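Local structure of glycerophosphoryl diester phosphodiesterase (Parabacteroides distasonis, 3MZ2) at residues Gln13-Asn16 against Val17-Ile21; Ile126-Ala129 against Arg130-Ile134; Val192-Tyr195 against Glu196-Ile200; Ser265-Pro268 against Ile269-Ala272. The protein probably hydrolyses glycerophosphodiesters to an alcohol and glycerol 3-phosphate. One frame throughout, in Å; residues are numbered along the deposited sequence.

Contact 1: residues Gln13-Asn16 against Val17-Ile21; sequences QISN and VDDLI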
# COMPACT_ATOMS: atom_id res chain seq x y z
N GLN A 13 -31.30 1.16 2.46
CA GLN A 13 -32.02 2.23 3.16
C GLN A 13 -31.41 2.46 4.52
O GLN A 13 -31.80 1.84 5.51
CB GLN A 13 -33.50 1.87 3.23
CG GLN A 13 -34.06 1.70 1.81
CD GLN A 13 -34.16 3.03 1.06
OE1 GLN A 13 -33.25 3.46 0.31
NE2 GLN A 13 -35.26 3.72 1.31
N ILE A 14 -30.40 3.34 4.55
CA ILE A 14 -29.56 3.60 5.70
C ILE A 14 -29.52 5.10 5.86
O ILE A 14 -28.87 5.80 5.08
CB ILE A 14 -28.16 2.96 5.49
CG1 ILE A 14 -28.27 1.42 5.46
CG2 ILE A 14 -27.19 3.39 6.59
CD1 ILE A 14 -27.06 0.69 5.04
N SER A 15 -30.26 5.63 6.82
CA SER A 15 -30.45 7.09 6.90
C SER A 15 -29.40 7.79 7.74
O SER A 15 -29.29 9.01 7.66
CB SER A 15 -31.80 7.49 7.51
OG SER A 15 -32.90 6.79 6.98
N ASN A 16 -28.66 7.06 8.57
CA ASN A 16 -27.72 7.69 9.50
C ASN A 16 -26.74 6.65 10.02
O ASN A 16 -26.87 5.50 9.68
CB ASN A 16 -28.50 8.38 10.65
CG ASN A 16 -29.45 7.42 11.37
OD1 ASN A 16 -29.10 6.27 11.60
ND2 ASN A 16 -30.66 7.88 11.69
N VAL A 17 -25.77 7.06 10.83
CA VAL A 17 -24.76 6.15 11.35
C VAL A 17 -25.37 5.02 12.21
O VAL A 17 -24.95 3.88 12.10
CB VAL A 17 -23.65 6.85 12.12
CG1 VAL A 17 -22.73 5.81 12.80
CG2 VAL A 17 -22.81 7.73 11.17
N ASP A 18 -26.40 5.33 13.04
CA ASP A 18 -27.06 4.25 13.80
C ASP A 18 -27.65 3.16 12.87
O ASP A 18 -27.56 1.96 13.17
CB ASP A 18 -28.15 4.80 14.73
CG ASP A 18 -27.57 5.60 15.89
OD1 ASP A 18 -26.36 5.43 16.18
OD2 ASP A 18 -28.35 6.37 16.50
N ASP A 19 -28.23 3.58 11.74
CA ASP A 19 -28.77 2.60 10.79
C ASP A 19 -27.64 1.76 10.18
O ASP A 19 -27.80 0.57 9.94
CB ASP A 19 -29.52 3.28 9.65
CG ASP A 19 -30.91 3.72 10.01
OD1 ASP A 19 -31.44 3.41 11.12
OD2 ASP A 19 -31.48 4.40 9.11
N LEU A 20 -26.49 2.39 9.96
CA LEU A 20 -25.37 1.70 9.33
C LEU A 20 -24.83 0.68 10.31
O LEU A 20 -24.55 -0.43 9.93
CB LEU A 20 -24.28 2.69 8.86
CG LEU A 20 -23.05 2.08 8.18
CD1 LEU A 20 -23.36 1.31 6.92
CD2 LEU A 20 -22.02 3.22 7.91
N ILE A 21 -24.68 1.07 11.57
CA ILE A 21 -24.21 0.12 12.62
C ILE A 21 -25.19 -1.04 12.73
O ILE A 21 -24.81 -2.20 12.72
CB ILE A 21 -24.05 0.86 13.98
CG1 ILE A 21 -22.85 1.80 13.94
CG2 ILE A 21 -23.96 -0.13 15.19
CD1 ILE A 21 -22.85 2.84 15.07
O HOH W 1 -32.17 5.51 12.62
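Asn-16 and Asp-19 meet across the first turn of helix 17-23, a worked example of N-terminal helix capping. The hydrogen bonds run both ways. From the N-cap, Asn-16 OD1 accepts from Asp-19 N at 2.8 Å, with the donor nearly in line with the amide C=O (172°). A chi1 of 55° places CG of Asn-16 between its own backbone N and carbonyl carbon, folding the amide back over the first turn. In the other direction along the chain, Asp-19 OD2 takes the N-H of Ser-15 at 2.9 Å, using its anti lone pair. Because that donor precedes the N-cap, the pair of bonds resembles a capping box without meeting its strict definition. Asn-16 also serves the helix through its backbone, where O receives Leu-20 N at 3.1 Å.

Water supplies a second link: one molecule accepts from Asn-16 ND2 and donates to Asp-19 OD1, 2.7 Å away. With a leucine in place of Asp-19, Ser-15 N would probably be left without its acceptor and the Asn-16 amide would lose its water-borne tie to the helix.

The apolar contact is made by Ile-14, whose CG2 lies 3.8 Å from Leu-20 CB. Both side chains also rest on Ile-134, so the turn sits against the loop leading into barrel strand 135-137.

Chemically, the cap gives the Asp-19 amide hydrogen a side-chain acceptor, while the Asp-19 carboxylate lies where the positive end of the helix dipole would be expected to favour its charged form.

Contact 2: residues Ile126-Ala129 against Arg130-Ile134; sequences IRWA and RGKTI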
# COMPACT_ATOMS: atom_id res chain seq x y z
N ILE A 126 -19.58 9.57 -4.34
CA ILE A 126 -20.16 9.80 -3.03
C ILE A 126 -21.55 10.46 -3.20
O ILE A 126 -22.52 10.02 -2.56
CB ILE A 126 -19.23 10.69 -2.15
CG1 ILE A 126 -17.99 9.92 -1.71
CG2 ILE A 126 -19.92 11.23 -0.87
CD1 ILE A 126 -16.99 10.81 -1.07
N ARG A 127 -21.64 11.49 -4.03
CA ARG A 127 -22.92 12.18 -4.27
C ARG A 127 -23.99 11.23 -4.80
O ARG A 127 -25.15 11.27 -4.37
CB ARG A 127 -22.73 13.34 -5.25
CG ARG A 127 -21.93 14.52 -4.68
CD ARG A 127 -22.19 15.82 -5.48
NE ARG A 127 -23.62 16.08 -5.61
CZ ARG A 127 -24.18 16.73 -6.62
NH1 ARG A 127 -23.41 17.22 -7.59
NH2 ARG A 127 -25.49 16.90 -6.66
N TRP A 128 -23.59 10.35 -5.70
CA TRP A 128 -24.48 9.33 -6.25
C TRP A 128 -24.87 8.25 -5.26
O TRP A 128 -25.99 7.79 -5.23
CB TRP A 128 -23.79 8.67 -7.44
CG TRP A 128 -24.55 7.50 -7.99
CD1 TRP A 128 -25.62 7.55 -8.87
CD2 TRP A 128 -24.37 6.13 -7.66
NE1 TRP A 128 -26.08 6.27 -9.11
CE2 TRP A 128 -25.33 5.39 -8.37
CE3 TRP A 128 -23.47 5.44 -6.83
CZ2 TRP A 128 -25.40 3.97 -8.30
CZ3 TRP A 128 -23.57 4.04 -6.73
CH2 TRP A 128 -24.54 3.34 -7.45
N ALA A 129 -23.95 7.87 -4.40
CA ALA A 129 -24.18 6.75 -3.50
C ALA A 129 -25.22 7.07 -2.41
O ALA A 129 -25.87 6.16 -1.90
CB ALA A 129 -22.86 6.29 -2.88
N ARG A 130 -25.32 8.33 -2.01
CA ARG A 130 -26.17 8.72 -0.89
C ARG A 130 -27.61 8.27 -1.15
O ARG A 130 -28.22 8.71 -2.14
CB ARG A 130 -26.13 10.24 -0.70
CG ARG A 130 -26.77 10.76 0.59
CD ARG A 130 -26.72 12.30 0.61
NE ARG A 130 -27.54 12.95 1.63
CZ ARG A 130 -27.73 14.27 1.68
NH1 ARG A 130 -27.15 15.05 0.77
NH2 ARG A 130 -28.48 14.80 2.64
N GLY A 131 -28.15 7.41 -0.28
CA GLY A 131 -29.53 6.91 -0.45
C GLY A 131 -29.69 5.70 -1.35
O GLY A 131 -30.82 5.22 -1.56
N LYS A 132 -28.58 5.24 -1.94
CA LYS A 132 -28.58 4.06 -2.78
C LYS A 132 -27.74 2.90 -2.25
O LYS A 132 -28.15 1.75 -2.36
CB LYS A 132 -28.11 4.39 -4.18
CG LYS A 132 -28.89 5.46 -4.87
CD LYS A 132 -28.36 5.67 -6.27
CE LYS A 132 -29.01 6.88 -6.91
NZ LYS A 132 -28.60 8.26 -6.39
N THR A 133 -26.55 3.19 -1.72
CA THR A 133 -25.59 2.15 -1.38
C THR A 133 -24.57 2.71 -0.35
O THR A 133 -24.76 3.78 0.20
CB THR A 133 -24.88 1.63 -2.67
OG1 THR A 133 -24.01 0.52 -2.35
CG2 THR A 133 -24.06 2.71 -3.34
N ILE A 134 -23.53 1.95 -0.09
CA ILE A 134 -22.44 2.34 0.78
C ILE A 134 -21.19 2.11 -0.02
O ILE A 134 -21.05 1.07 -0.66
CB ILE A 134 -22.37 1.43 2.02
CG1 ILE A 134 -23.68 1.38 2.76
CG2 ILE A 134 -21.20 1.83 2.98
CD1 ILE A 134 -23.84 0.20 3.63
O HOH W 2 -27.78 10.46 -4.19
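Ala-129 and Lys-132 close a type II beta-turn that carries the chain off helix 122-129 toward strand 135-137, one of the alpha-to-beta connections of this TIM barrel. Ala-129 O is gripped twice: Lys-132 N donates at 2.9 Å from above the carbonyl plane, while Thr-133 N approaches within that plane at 3.1 Å. Arg-130 and Gly-131 occupy the turn's two corners. The positive phi of Gly-131 (85°) would press a side chain against the preceding carbonyl oxygen, which accounts for glycine there. Arg-130, the first residue to leave the helical path, keeps a weak bond from its N to Ile-126 O.

Trp-128 provides the flat surface of the contact. Lys-132 crosses its indole at about a right angle, laying CD over one face, 3.9 Å from the centroid of the five-membered ring in a CH-pi contact. The ammonium follows over the same ring, making a cation-pi interaction with NZ 4.3 Å from that centroid. Farther along the indole, Thr-133 CG2 meets CZ3 at 3.7 Å and also touches Ala-129 CB, while Thr-133 OG1 is hydrogen-bonded to Ala-62 O. Met-50, Glu-54 and Leu-57 of helix 50-59 also pack on Trp-128.

The lysine chain is extended until its last torsion, where a bend (chi4 72°) turns the amine back to the backbone, and NZ meets Trp-128 O in the carbonyl plane, on a lone pair, at 2.9 Å.

Contact 3: residues Val192-Tyr195 against Glu196-Ile200; sequences VQDY and EDNGI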
# COMPACT_ATOMS: atom_id res chain seq x y z
N VAL A 192 -7.97 -10.12 15.93
CA VAL A 192 -9.13 -9.80 16.79
C VAL A 192 -8.64 -9.01 18.00
O VAL A 192 -9.24 -7.98 18.35
CB VAL A 192 -9.88 -11.06 17.23
CG1 VAL A 192 -10.99 -10.73 18.29
CG2 VAL A 192 -10.45 -11.83 15.99
N GLN A 193 -7.55 -9.50 18.62
CA GLN A 193 -6.99 -8.89 19.81
C GLN A 193 -6.48 -7.47 19.53
O GLN A 193 -6.64 -6.57 20.37
CB GLN A 193 -5.86 -9.73 20.43
CG GLN A 193 -5.36 -9.23 21.82
CD GLN A 193 -6.38 -9.44 22.94
OE1 GLN A 193 -6.92 -10.54 23.11
NE2 GLN A 193 -6.62 -8.39 23.72
N ASP A 194 -5.83 -7.31 18.40
CA ASP A 194 -5.31 -6.01 17.92
C ASP A 194 -6.40 -4.91 17.95
O ASP A 194 -6.19 -3.80 18.47
CB ASP A 194 -4.77 -6.16 16.48
CG ASP A 194 -4.15 -4.91 15.94
OD1 ASP A 194 -3.63 -4.10 16.74
OD2 ASP A 194 -4.15 -4.75 14.71
N TYR A 195 -7.56 -5.18 17.35
CA TYR A 195 -8.60 -4.15 17.36
C TYR A 195 -9.07 -3.86 18.76
O TYR A 195 -9.35 -2.70 19.08
CB TYR A 195 -9.79 -4.48 16.44
CG TYR A 195 -9.34 -4.51 15.02
CD1 TYR A 195 -9.20 -3.34 14.30
CD2 TYR A 195 -8.99 -5.70 14.44
CE1 TYR A 195 -8.74 -3.34 13.00
CE2 TYR A 195 -8.50 -5.75 13.12
CZ TYR A 195 -8.38 -4.56 12.41
OH TYR A 195 -7.92 -4.52 11.11
N GLU A 196 -9.17 -4.89 19.60
CA GLU A 196 -9.60 -4.69 20.97
C GLU A 196 -8.58 -3.87 21.73
O GLU A 196 -8.94 -2.95 22.43
CB GLU A 196 -9.87 -6.02 21.69
CG GLU A 196 -11.03 -6.70 21.06
CD GLU A 196 -11.39 -8.05 21.64
OE1 GLU A 196 -10.54 -8.66 22.33
OE2 GLU A 196 -12.54 -8.49 21.39
N ASP A 197 -7.30 -4.16 21.53
CA ASP A 197 -6.24 -3.44 22.22
C ASP A 197 -6.20 -1.97 21.80
O ASP A 197 -5.78 -1.10 22.60
CB ASP A 197 -4.90 -4.09 21.94
CG ASP A 197 -4.70 -5.39 22.73
OD1 ASP A 197 -5.54 -5.70 23.60
OD2 ASP A 197 -3.74 -6.11 22.46
N ASN A 198 -6.64 -1.68 20.57
CA ASN A 198 -6.72 -0.31 20.08
C ASN A 198 -8.06 0.36 20.33
O ASN A 198 -8.31 1.46 19.86
CB ASN A 198 -6.37 -0.25 18.58
CG ASN A 198 -4.87 -0.25 18.35
OD1 ASN A 198 -4.24 0.77 18.52
ND2 ASN A 198 -4.29 -1.41 18.09
N GLY A 199 -8.91 -0.33 21.08
CA GLY A 199 -10.20 0.25 21.51
C GLY A 199 -11.18 0.58 20.42
O GLY A 199 -11.99 1.52 20.60
N ILE A 200 -11.17 -0.17 19.31
CA ILE A 200 -12.13 0.07 18.24
C ILE A 200 -13.43 -0.67 18.56
O ILE A 200 -13.42 -1.89 18.66
CB ILE A 200 -11.64 -0.41 16.87
CG1 ILE A 200 -10.21 0.07 16.65
CG2 ILE A 200 -12.59 0.11 15.75
CD1 ILE A 200 -10.04 1.58 16.65
O HOH W 3 -9.34 -7.72 24.76
O HOH W 4 -9.40 -11.52 21.74
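Glu-196 folds back along the helix over Val-192 and Gln-193, and its atoms can be followed outward one by one. CB lies 3.5 Å from Gln-193 O. CG, turned anti to the residue's own carbonyl carbon (chi1 -66°), passes Val-192 O at the same separation, CD stays near that oxygen at 3.9 Å, and the extended chain runs beside Val-192. The two oxygens divide their work. OE1 receives hydrogen bonds from two waters, one of which accepts from Gln-193 NE2 while the other donates to Gln-193 OE1. OE2 turns to the following loops, where it bonds to Trp-202 NE1 and forms a salt bridge with Arg-227. With an alanine here, the Trp-202 indole N-H would probably lose this acceptor and Arg-227 a counter-charge.

Gln-193 continues the exchange by donating from NE2 to Asp-197 OD1 at 2.9 Å, the acceptor lying in the amide plane but being met from above its own carboxylate plane. One residue on, Asn-198 straddles Asp-194 O: its N (3.0 Å) and ND2 (3.1 Å) arrive from opposite faces of the carbonyl.

Two further bonds end the helix. Ile-200 N reaches Tyr-195 O at 3.1 Å, and inside it Gly-199 N meets Glu-196 O at 2.9 Å. With Gly-199 at positive phi, this is a Schellman motif, terminating the helix of the beta-alpha-beta unit that joins strands 182-185 and 205-210.

Contact 4: residues Ser265-Pro268 against Ile269-Ala272; sequences SDRP and IEVA. With SO4 (sulfate ion), chain F.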
# COMPACT_ATOMS: atom_id res chain seq x y z
N SER A 265 -16.74 -9.54 -4.55
CA SER A 265 -16.48 -10.20 -5.82
C SER A 265 -16.34 -9.23 -6.96
O SER A 265 -17.02 -8.16 -6.97
CB SER A 265 -17.63 -11.20 -6.08
OG SER A 265 -17.54 -11.86 -7.32
N ASP A 266 -15.52 -9.60 -7.95
CA ASP A 266 -15.45 -8.88 -9.21
C ASP A 266 -16.70 -9.19 -10.05
O ASP A 266 -16.93 -8.51 -11.03
CB ASP A 266 -14.20 -9.24 -10.03
CG ASP A 266 -12.92 -8.64 -9.47
OD1 ASP A 266 -13.00 -7.54 -8.92
OD2 ASP A 266 -11.85 -9.29 -9.59
N ARG A 267 -17.47 -10.21 -9.65
CA ARG A 267 -18.62 -10.70 -10.37
C ARG A 267 -19.89 -10.67 -9.51
O ARG A 267 -20.56 -11.68 -9.37
CB ARG A 267 -18.38 -12.13 -10.84
CG ARG A 267 -17.12 -12.35 -11.67
CD ARG A 267 -16.96 -13.83 -11.98
NE ARG A 267 -15.74 -14.13 -12.73
CZ ARG A 267 -15.62 -14.06 -14.06
NH1 ARG A 267 -16.65 -13.70 -14.81
NH2 ARG A 267 -14.46 -14.37 -14.64
N PRO A 268 -20.23 -9.50 -8.95
CA PRO A 268 -21.36 -9.44 -8.00
C PRO A 268 -22.72 -9.91 -8.54
O PRO A 268 -23.57 -10.39 -7.77
CB PRO A 268 -21.41 -7.96 -7.63
CG PRO A 268 -20.76 -7.25 -8.81
CD PRO A 268 -19.66 -8.15 -9.22
N ILE A 269 -22.96 -9.73 -9.84
CA ILE A 269 -24.20 -10.16 -10.48
C ILE A 269 -24.23 -11.67 -10.52
O ILE A 269 -25.25 -12.30 -10.23
CB ILE A 269 -24.42 -9.55 -11.87
CG1 ILE A 269 -24.44 -8.01 -11.77
CG2 ILE A 269 -25.79 -10.09 -12.48
CD1 ILE A 269 -24.31 -7.34 -13.11
N GLU A 270 -23.09 -12.30 -10.81
CA GLU A 270 -23.05 -13.76 -10.78
C GLU A 270 -23.27 -14.26 -9.36
O GLU A 270 -23.93 -15.30 -9.15
CB GLU A 270 -21.72 -14.30 -11.31
CG GLU A 270 -21.54 -14.19 -12.77
CD GLU A 270 -20.30 -14.96 -13.26
OE1 GLU A 270 -19.99 -16.04 -12.73
OE2 GLU A 270 -19.63 -14.46 -14.17
N VAL A 271 -22.67 -13.57 -8.38
CA VAL A 271 -22.85 -13.93 -6.99
C VAL A 271 -24.35 -13.88 -6.64
O VAL A 271 -24.89 -14.83 -6.07
CB VAL A 271 -22.03 -13.07 -6.01
CG1 VAL A 271 -22.32 -13.51 -4.57
CG2 VAL A 271 -20.56 -13.25 -6.28
N ALA A 272 -24.99 -12.79 -7.04
CA ALA A 272 -26.43 -12.62 -6.79
C ALA A 272 -27.25 -13.73 -7.38
O ALA A 272 -28.10 -14.30 -6.73
CB ALA A 272 -26.92 -11.27 -7.33
S SO4 F . -10.71 -13.99 -14.63
O1 SO4 F . -11.24 -13.78 -15.98
O2 SO4 F . -11.74 -14.59 -13.78
O3 SO4 F . -9.55 -14.88 -14.69
O4 SO4 F . -10.28 -12.70 -14.08
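Arg-267 and Glu-270 pair across the first turn of helix 268-275, where the last strand of the TIM barrel, 262-265, passes into its helix through an ST turn. Among the hydrogen bonds, the ST turn is made by Ser-265 OG, which accepts from Arg-267 N at 2.9 Å and is also bonded to Asp-240. Arg-267 NE bonds to the backbone O of Asp-240, which would help to fix the guanidinium's rotation. The helix itself starts with Val-271 N on Arg-267 O (3.0 Å) and Ala-272 N on Pro-268 O, Arg-267 being the N-cap.

The apolar contact is slight: Val-271 CG2 tucks against Ser-265, 3.6 Å from its CB.

Charge governs the remainder. Arg-267 and Glu-270 lie side by side, pointing the same way, in a salt bridge of 3.1 Å between NH1 and OE2. It is a skewed pairing, with the carboxylate plane turned 48° from the guanidinium. The other carboxylate oxygen, OE1, forms a salt bridge with Arg-248, so one glutamate serves two arginines. Finally, a sulfate, probably from the crystallisation liquor and also held by Lys-241, comes to the guanidinium edge in its plane, with O2 2.9 Å from Arg-267 NH2.

From the N terminus, the four contacts follow in series; none nests within or crosses another. Contact 1 closes the bend from strand 10-12 into helix 17-23, and contact 2 the turn from helix 122-129 toward strand 135-137. These two touch: CD1 of Ile-134 lies 3.5 Å from CD1 of Ile-14 and 3.5 Å from CD1 of Leu-20, joining the N-terminal segment to the barrel. Contact 3 ends helix 189-197 ahead of strand 205-210, whereas contact 4 starts helix 268-275 after strand 262-265. Contacts 3 and 4 lie on opposite sides of the chain's centre, their own centres about 32 Å apart. All four contacts lie at helix boundaries of one barrel chain: two at helix starts, two at helix ends.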